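Short chain dehydrogenase (Mycobacterium smegmatis, PDB 3UCX) is probably an NAD(P)-dependent oxidoreductase of the short-chain dehydrogenase/reductase family, built on a Rossmann fold, whose substrate is not established. Local coordinates at residues A28-E33 / Q54-R60; I69-V75 / G123-L127. One frame throughout, in Å; residues are numbered along the deposited sequence.

Contact 1: A28-E33 / Q54-R60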
ATOM      1  N   ALA A  28       9.565 -26.744 -12.000  1.00 19.82           N
ATOM      2  CA  ALA A  28       9.132 -28.102 -12.336  1.00 19.98           C
ATOM      3  C   ALA A  28       9.992 -29.108 -11.597  1.00 20.87           C
ATOM      4  O   ALA A  28       9.485 -30.051 -10.969  1.00 20.42           O
ATOM      5  CB  ALA A  28       9.242 -28.326 -13.843  1.00 20.27           C
ATOM      6  N   ARG A  29      11.306 -28.896 -11.653  1.00 21.28           N
ATOM      7  CA  ARG A  29      12.230 -29.767 -10.966  1.00 21.75           C
ATOM      8  C   ARG A  29      11.952 -29.754  -9.487  1.00 20.89           C
ATOM      9  O   ARG A  29      11.838 -30.801  -8.867  1.00 20.28           O
ATOM     10  CB  ARG A  29      13.690 -29.354 -11.272  1.00 24.02           C
ATOM     11  CG  ARG A  29      14.754 -30.172 -10.539  1.00 25.89           C
ATOM     12  CD  ARG A  29      16.186 -29.661 -10.745  1.00 27.98           C
ATOM     13  NE  ARG A  29      16.402 -28.255 -10.380  1.00 29.38           N
ATOM     14  CZ  ARG A  29      16.571 -27.786  -9.139  1.00 30.55           C
ATOM     15  NH1 ARG A  29      16.554 -28.599  -8.088  1.00 32.24           N
ATOM     16  NH2 ARG A  29      16.770 -26.481  -8.945  1.00 30.41           N
ATOM     17  N   ARG A  30      11.850 -28.558  -8.893  1.00 19.49           N
ATOM     18  CA  ARG A  30      11.638 -28.467  -7.463  1.00 19.21           C
ATOM     19  C   ARG A  30      10.308 -29.095  -7.013  1.00 18.78           C
ATOM     20  O   ARG A  30      10.267 -29.729  -5.981  1.00 18.18           O
ATOM     21  CB  ARG A  30      11.760 -27.015  -6.973  1.00 19.21           C
ATOM     22  CG  ARG A  30      13.194 -26.470  -7.044  1.00 19.28           C
ATOM     23  CD  ARG A  30      14.053 -26.927  -5.868  1.00 19.44           C
ATOM     24  NE  ARG A  30      13.470 -26.538  -4.587  1.00 18.61           N
ATOM     25  CZ  ARG A  30      13.439 -25.293  -4.126  1.00 18.59           C
ATOM     26  NH1 ARG A  30      14.000 -24.308  -4.811  1.00 18.32           N
ATOM     27  NH2 ARG A  30      12.857 -25.037  -2.963  1.00 18.66           N
ATOM     28  N   CYS A  31       9.230 -28.911  -7.774  1.00 19.20           N
ATOM     29  CA  CYS A  31       7.931 -29.510  -7.409  1.00 19.40           C
ATOM     30  C   CYS A  31       8.034 -31.027  -7.379  1.00 19.51           C
ATOM     31  O   CYS A  31       7.553 -31.661  -6.442  1.00 19.45           O
ATOM     32  CB  CYS A  31       6.834 -29.086  -8.377  1.00 19.72           C
ATOM     33  SG  CYS A  31       6.320 -27.368  -8.180  1.00 19.17           S
ATOM     34  N   ALA A  32       8.703 -31.580  -8.386  1.00 20.32           N
ATOM     35  CA  ALA A  32       8.908 -33.030  -8.504  1.00 21.52           C
ATOM     36  C   ALA A  32       9.736 -33.568  -7.333  1.00 22.37           C
ATOM     37  O   ALA A  32       9.371 -34.557  -6.730  1.00 22.73           O
ATOM     38  CB  ALA A  32       9.544 -33.373  -9.845  1.00 21.52           C
ATOM     39  N   GLU A  33      10.803 -32.860  -6.969  1.00 23.34           N
ATOM     40  CA  GLU A  33      11.621 -33.213  -5.798  1.00 23.61           C
ATOM     41  C   GLU A  33      10.808 -33.239  -4.525  1.00 24.19           C
ATOM     42  O   GLU A  33      11.109 -34.019  -3.637  1.00 24.55           O
ATOM     43  CB  GLU A  33      12.765 -32.219  -5.605  1.00 23.75           C
ATOM     44  CG  GLU A  33      13.897 -32.349  -6.610  1.00 23.95           C
ATOM     45  CD  GLU A  33      14.921 -31.223  -6.518  1.00 24.34           C
ATOM     46  OE1 GLU A  33      14.782 -30.318  -5.661  1.00 24.67           O
ATOM     47  OE2 GLU A  33      15.860 -31.224  -7.335  1.00 25.38           O
ATOM     48  N   GLN A  54      13.942 -33.789 -16.450  1.00 32.72           N
ATOM     49  CA  GLN A  54      14.326 -33.442 -15.081  1.00 32.38           C
ATOM     50  C   GLN A  54      13.274 -33.916 -14.084  1.00 31.57           C
ATOM     51  O   GLN A  54      13.613 -34.337 -12.969  1.00 31.29           O
ATOM     52  CB  GLN A  54      14.569 -31.939 -14.922  1.00 33.05           C
ATOM     53  CG  GLN A  54      15.671 -31.441 -15.852  1.00 35.04           C
ATOM     54  CD  GLN A  54      16.150 -30.051 -15.526  1.00 35.01           C
ATOM     55  OE1 GLN A  54      16.203 -29.663 -14.362  1.00 36.69           O
ATOM     56  NE2 GLN A  54      16.516 -29.291 -16.559  1.00 35.59           N
ATOM     57  N   VAL A  55      12.001 -33.861 -14.483  1.00 29.96           N
ATOM     58  CA  VAL A  55      10.933 -34.352 -13.617  1.00 28.93           C
ATOM     59  C   VAL A  55      10.982 -35.873 -13.469  1.00 29.34           C
ATOM     60  O   VAL A  55      10.948 -36.409 -12.354  1.00 28.67           O
ATOM     61  CB  VAL A  55       9.534 -33.895 -14.110  1.00 27.96           C
ATOM     62  CG1 VAL A  55       8.441 -34.611 -13.326  1.00 26.55           C
ATOM     63  CG2 VAL A  55       9.414 -32.374 -13.984  1.00 25.93           C
ATOM     64  N   THR A  56      11.076 -36.577 -14.584  1.00 31.24           N
ATOM     65  CA  THR A  56      11.051 -38.034 -14.522  1.00 33.31           C
ATOM     66  C   THR A  56      12.334 -38.604 -13.896  1.00 35.37           C
ATOM     67  O   THR A  56      12.312 -39.679 -13.310  1.00 35.18           O
ATOM     68  CB  THR A  56      10.765 -38.665 -15.894  1.00 34.04           C
ATOM     69  OG1 THR A  56      11.693 -38.162 -16.844  1.00 34.02           O
ATOM     70  CG2 THR A  56       9.350 -38.314 -16.359  1.00 34.28           C
ATOM     71  N   ASP A  57      13.440 -37.870 -13.984  1.00 37.01           N
ATOM     72  CA  ASP A  57      14.656 -38.249 -13.250  1.00 37.59           C
ATOM     73  C   ASP A  57      14.452 -38.325 -11.732  1.00 37.53           C
ATOM     74  O   ASP A  57      15.109 -39.128 -11.068  1.00 36.04           O
ATOM     75  CB  ASP A  57      15.800 -37.285 -13.558  1.00 39.75           C
ATOM     76  CG  ASP A  57      16.397 -37.504 -14.936  1.00 40.79           C
ATOM     77  OD1 ASP A  57      16.108 -38.549 -15.565  1.00 41.96           O
ATOM     78  OD2 ASP A  57      17.155 -36.620 -15.388  1.00 42.38           O
ATOM     79  N   THR A  58      13.544 -37.512 -11.176  1.00 34.54           N
ATOM     80  CA  THR A  58      13.228 -37.616  -9.744  1.00 34.10           C
ATOM     81  C   THR A  58      12.357 -38.830  -9.442  1.00 33.92           C
ATOM     82  O   THR A  58      12.151 -39.158  -8.287  1.00 35.34           O
ATOM     83  CB  THR A  58      12.473 -36.377  -9.199  1.00 34.06           C
ATOM     84  OG1 THR A  58      11.110 -36.431  -9.631  1.00 34.42           O
ATOM     85  CG2 THR A  58      13.125 -35.076  -9.661  1.00 32.66           C
ATOM     86  N   GLY A  59      11.828 -39.481 -10.473  1.00 34.32           N
ATOM     87  CA  GLY A  59      10.958 -40.630 -10.293  1.00 34.23           C
ATOM     88  C   GLY A  59       9.484 -40.287 -10.383  1.00 33.36           C
ATOM     89  O   GLY A  59       8.633 -41.174 -10.250  1.00 33.71           O
ATOM     90  N   ARG A  60       9.169 -39.014 -10.626  1.00 31.97           N
ATOM     91  CA  ARG A  60       7.772 -38.575 -10.763  1.00 30.52           C
ATOM     92  C   ARG A  60       7.352 -38.561 -12.227  1.00 29.54           C
ATOM     93  O   ARG A  60       8.147 -38.860 -13.112  1.00 28.98           O
ATOM     94  CB  ARG A  60       7.591 -37.172 -10.160  1.00 30.46           C
ATOM     95  CG  ARG A  60       7.999 -37.044  -8.708  1.00 30.77           C
ATOM     96  CD  ARG A  60       7.370 -38.070  -7.794  1.00 33.76           C
ATOM     97  NE  ARG A  60       5.913 -38.141  -7.875  1.00 34.89           N
ATOM     98  CZ  ARG A  60       5.134 -38.712  -6.949  1.00 37.15           C
ATOM     99  NH1 ARG A  60       5.663 -39.270  -5.859  1.00 38.29           N
ATOM    100  NH2 ARG A  60       3.808 -38.723  -7.102  1.00 37.77           N
TER
HETATM  101  O   HOH W   1      16.126 -27.318 -13.058  1.00 36.19           O

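Contact 2: I69-V75 / G123-L127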
ATOM      1  N   ILE A  69      -2.195 -20.474 -24.396  1.00 22.56           N
ATOM      2  CA  ILE A  69      -3.192 -20.221 -23.346  1.00 22.23           C
ATOM      3  C   ILE A  69      -4.086 -19.028 -23.710  1.00 23.62           C
ATOM      4  O   ILE A  69      -5.041 -18.727 -22.981  1.00 23.62           O
ATOM      5  CB  ILE A  69      -2.568 -20.034 -21.937  1.00 21.95           C
ATOM      6  CG1 ILE A  69      -1.637 -18.805 -21.880  1.00 21.51           C
ATOM      7  CG2 ILE A  69      -1.837 -21.302 -21.505  1.00 22.26           C
ATOM      8  CD1 ILE A  69      -1.161 -18.445 -20.473  1.00 20.78           C
ATOM      9  N   THR A  70      -3.789 -18.365 -24.835  1.00 24.16           N
ATOM     10  CA  THR A  70      -4.699 -17.359 -25.383  1.00 25.97           C
ATOM     11  C   THR A  70      -5.838 -17.971 -26.207  1.00 27.18           C
ATOM     12  O   THR A  70      -6.711 -17.238 -26.663  1.00 28.40           O
ATOM     13  CB  THR A  70      -3.982 -16.269 -26.233  1.00 26.05           C
ATOM     14  OG1 THR A  70      -3.566 -16.814 -27.493  1.00 27.62           O
ATOM     15  CG2 THR A  70      -2.789 -15.682 -25.490  1.00 26.05           C
ATOM     16  N   ASP A  71      -5.855 -19.291 -26.375  1.00 27.15           N
ATOM     17  CA  ASP A  71      -6.874 -19.945 -27.204  1.00 29.01           C
ATOM     18  C   ASP A  71      -7.795 -20.859 -26.391  1.00 28.31           C
ATOM     19  O   ASP A  71      -7.321 -21.797 -25.756  1.00 27.70           O
ATOM     20  CB  ASP A  71      -6.212 -20.777 -28.302  1.00 30.65           C
ATOM     21  CG  ASP A  71      -7.238 -21.458 -29.183  1.00 33.25           C
ATOM     22  OD1 ASP A  71      -7.770 -20.786 -30.083  1.00 37.37           O
ATOM     23  OD2 ASP A  71      -7.553 -22.634 -28.951  1.00 33.23           O
ATOM     24  N   ASP A  72      -9.106 -20.618 -26.460  1.00 27.95           N
ATOM     25  CA  ASP A  72     -10.080 -21.389 -25.688  1.00 29.46           C
ATOM     26  C   ASP A  72      -9.969 -22.885 -25.938  1.00 28.36           C
ATOM     27  O   ASP A  72      -9.925 -23.657 -24.987  1.00 26.11           O
ATOM     28  CB  ASP A  72     -11.518 -20.951 -26.007  1.00 33.13           C
ATOM     29  CG  ASP A  72     -11.891 -19.621 -25.384  1.00 36.34           C
ATOM     30  OD1 ASP A  72     -11.358 -19.256 -24.315  1.00 40.61           O
ATOM     31  OD2 ASP A  72     -12.758 -18.933 -25.958  1.00 40.88           O
ATOM     32  N   ALA A  73      -9.937 -23.297 -27.215  1.00 27.97           N
ATOM     33  CA  ALA A  73      -9.896 -24.727 -27.556  1.00 27.13           C
ATOM     34  C   ALA A  73      -8.630 -25.385 -27.008  1.00 26.08           C
ATOM     35  O   ALA A  73      -8.673 -26.478 -26.469  1.00 26.91           O
ATOM     36  CB  ALA A  73      -9.980 -24.936 -29.065  1.00 28.35           C
ATOM     37  N   GLN A  74      -7.497 -24.715 -27.135  1.00 25.21           N
ATOM     38  CA  GLN A  74      -6.249 -25.271 -26.632  1.00 24.77           C
ATOM     39  C   GLN A  74      -6.204 -25.388 -25.101  1.00 23.05           C
ATOM     40  O   GLN A  74      -5.683 -26.365 -24.591  1.00 21.85           O
ATOM     41  CB  GLN A  74      -5.060 -24.478 -27.149  1.00 25.46           C
ATOM     42  CG  GLN A  74      -4.900 -24.606 -28.646  1.00 26.47           C
ATOM     43  CD  GLN A  74      -3.552 -24.181 -29.134  1.00 27.87           C
ATOM     44  OE1 GLN A  74      -2.536 -24.397 -28.474  1.00 26.57           O
ATOM     45  NE2 GLN A  74      -3.529 -23.554 -30.313  1.00 30.37           N
ATOM     46  N   VAL A  75      -6.758 -24.418 -24.373  1.00 21.71           N
ATOM     47  CA  VAL A  75      -6.855 -24.581 -22.918  1.00 21.40           C
ATOM     48  C   VAL A  75      -7.827 -25.704 -22.569  1.00 21.82           C
ATOM     49  O   VAL A  75      -7.577 -26.461 -21.634  1.00 22.12           O
ATOM     50  CB  VAL A  75      -7.222 -23.258 -22.176  1.00 21.06           C
ATOM     51  CG1 VAL A  75      -7.524 -23.524 -20.711  1.00 20.34           C
ATOM     52  CG2 VAL A  75      -6.079 -22.265 -22.298  1.00 20.50           C
ATOM     53  N   GLY A 123      -4.853 -15.015 -20.469  1.00 16.04           N
ATOM     54  CA  GLY A 123      -4.305 -16.368 -20.489  1.00 16.57           C
ATOM     55  C   GLY A 123      -4.330 -17.040 -19.128  1.00 15.93           C
ATOM     56  O   GLY A 123      -4.785 -18.187 -18.999  1.00 15.98           O
ATOM     57  N   ALA A 124      -3.846 -16.333 -18.115  1.00 15.09           N
ATOM     58  CA  ALA A 124      -3.868 -16.832 -16.750  1.00 15.04           C
ATOM     59  C   ALA A 124      -5.306 -17.075 -16.298  1.00 14.80           C
ATOM     60  O   ALA A 124      -5.592 -18.113 -15.674  1.00 14.12           O
ATOM     61  CB  ALA A 124      -3.156 -15.855 -15.783  1.00 13.93           C
ATOM     62  N   LEU A 125      -6.219 -16.160 -16.635  1.00 14.69           N
ATOM     63  CA  LEU A 125      -7.639 -16.326 -16.230  1.00 14.99           C
ATOM     64  C   LEU A 125      -8.224 -17.580 -16.898  1.00 15.98           C
ATOM     65  O   LEU A 125      -8.892 -18.397 -16.252  1.00 15.33           O
ATOM     66  CB  LEU A 125      -8.473 -15.121 -16.626  1.00 15.14           C
ATOM     67  CG  LEU A 125      -9.945 -15.102 -16.178  1.00 15.19           C
ATOM     68  CD1 LEU A 125     -10.075 -15.363 -14.679  1.00 13.89           C
ATOM     69  CD2 LEU A 125     -10.619 -13.793 -16.586  1.00 15.05           C
ATOM     70  N   ARG A 126      -7.974 -17.726 -18.194  1.00 16.74           N
ATOM     71  CA  ARG A 126      -8.455 -18.894 -18.941  1.00 18.88           C
ATOM     72  C   ARG A 126      -7.999 -20.200 -18.296  1.00 18.33           C
ATOM     73  O   ARG A 126      -8.799 -21.126 -18.119  1.00 17.94           O
ATOM     74  CB  ARG A 126      -7.981 -18.818 -20.397  1.00 22.14           C
ATOM     75  CG  ARG A 126      -8.964 -19.356 -21.398  1.00 27.09           C
ATOM     76  CD  ARG A 126      -8.458 -19.248 -22.846  1.00 29.25           C
ATOM     77  NE  ARG A 126      -9.102 -18.147 -23.568  1.00 31.82           N
ATOM     78  CZ  ARG A 126      -8.567 -16.956 -23.800  1.00 32.15           C
ATOM     79  NH1 ARG A 126      -7.348 -16.664 -23.386  1.00 33.31           N
ATOM     80  NH2 ARG A 126      -9.257 -16.044 -24.477  1.00 35.46           N
ATOM     81  N   LEU A 127      -6.731 -20.267 -17.919  1.00 18.18           N
ATOM     82  CA  LEU A 127      -6.189 -21.429 -17.200  1.00 18.83           C
ATOM     83  C   LEU A 127      -6.874 -21.701 -15.887  1.00 16.57           C
ATOM     84  O   LEU A 127      -7.231 -22.834 -15.589  1.00 16.10           O
ATOM     85  CB  LEU A 127      -4.698 -21.255 -16.888  1.00 20.99           C
ATOM     86  CG  LEU A 127      -3.721 -22.009 -17.753  1.00 24.57           C
ATOM     87  CD1 LEU A 127      -4.023 -23.512 -17.740  1.00 24.43           C
ATOM     88  CD2 LEU A 127      -3.904 -21.403 -19.128  1.00 24.66           C
TER

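Contact 1: A28-E33 / Q54-R60
A small residue can let two helices pack at close range, and here it is Ala32, the residue with the largest area covered by the partner segment. Its CB points at helix 45-57 and the turn that follows, lying 3.9 Å from Val55 CG1 and 3.4 Å from Thr58 OG1, while its carbonyl O sits 3.5 Å from CG of Arg60. The hydroxyl of Thr58 is turned back into its own helix end: OG1 donates to Val55 O at 2.7 Å, so it can face a methyl group without losing a partner. Gly59, with positive phi, then closes the helix in a Schellman motif and sends the chain on to strand 62-66. In the Rossmann fold of this family, helices 23-33 and 45-57 follow successive strands of the parallel sheet and lie side by side on one of its faces, where Ala28 and Val55 reach down to Leu40 and Leu38 of strand 37-42. Toward the solvent the contact turns polar. Arg29 CD lies 3.6 Å from Gln54 OE1, and a water bridges the pair, accepting from Arg29 NE at 2.9 Å and donating to Gln54 OE1 at 2.7 Å. Arg29 NH1 also forms a salt bridge with Glu33 OE2 at 2.8 Å, one helical turn on, and its NH2 pairs with Asp233; Gln54 NE2 is held by Asp50.

Contact 2: I69-V75 / G123-L127
A buried arginine projecting from near the C-terminal end of one helix to the start of another is the striking element here. Arg126 extends from helix 110-130 to the N-terminal end of helix 72-85, where NE forms a salt bridge with Asp72 OD1 at 2.6 Å and NH1 donates to Ile69 O at 3.1 Å. Thr70 O and Asp71 N lie over one face of the guanidinium. Asp71 is the N-cap of helix 72-85, its OD2 accepting from Gln74 N at 2.8 Å, so the arginine binds just where the chain turns from loop into helix. Gly123 permits the close approach: its CA makes a C-H...O contact with Ile69 O at 3.5 Å, and a CB there would clash with Ile69 CD1. Beyond the polar group, Val75 CG2 packs 3.9 Å from Leu127 CD2. The two helices flank strand 91-94 in the sequence of the Rossmann fold, and Leu127 also touches Asn94 of that strand. Phe110 of a neighbouring subunit makes a cation-pi contact with Arg126. One guanidinium thus meets a carboxylate, a main-chain carbonyl and an aromatic ring, coupling the helix start to the subunit interface through a charge that is buried but compensated.

In the fold
Each contact joins two neighbouring helices of one layer, and the two layers lie on opposite faces of the parallel sheet: contact 1 pairs helices 23-33 and 45-57, contact 2 helices 72-85 and 110-130. Their centres are 25 Å apart, with about 15 Å between nearest atoms, and along the chain contact 1 closes before contact 2 opens. Neither is wholly core; each is partly buried. The chemistry is arranged differently, however. In contact 1 the centre is an alanine methyl against valine and threonine, and the polar link between the segments is a water at the margin. In contact 2 direct charged and main-chain bonds occupy the centre, beside a subunit interface that Arg126 also touches.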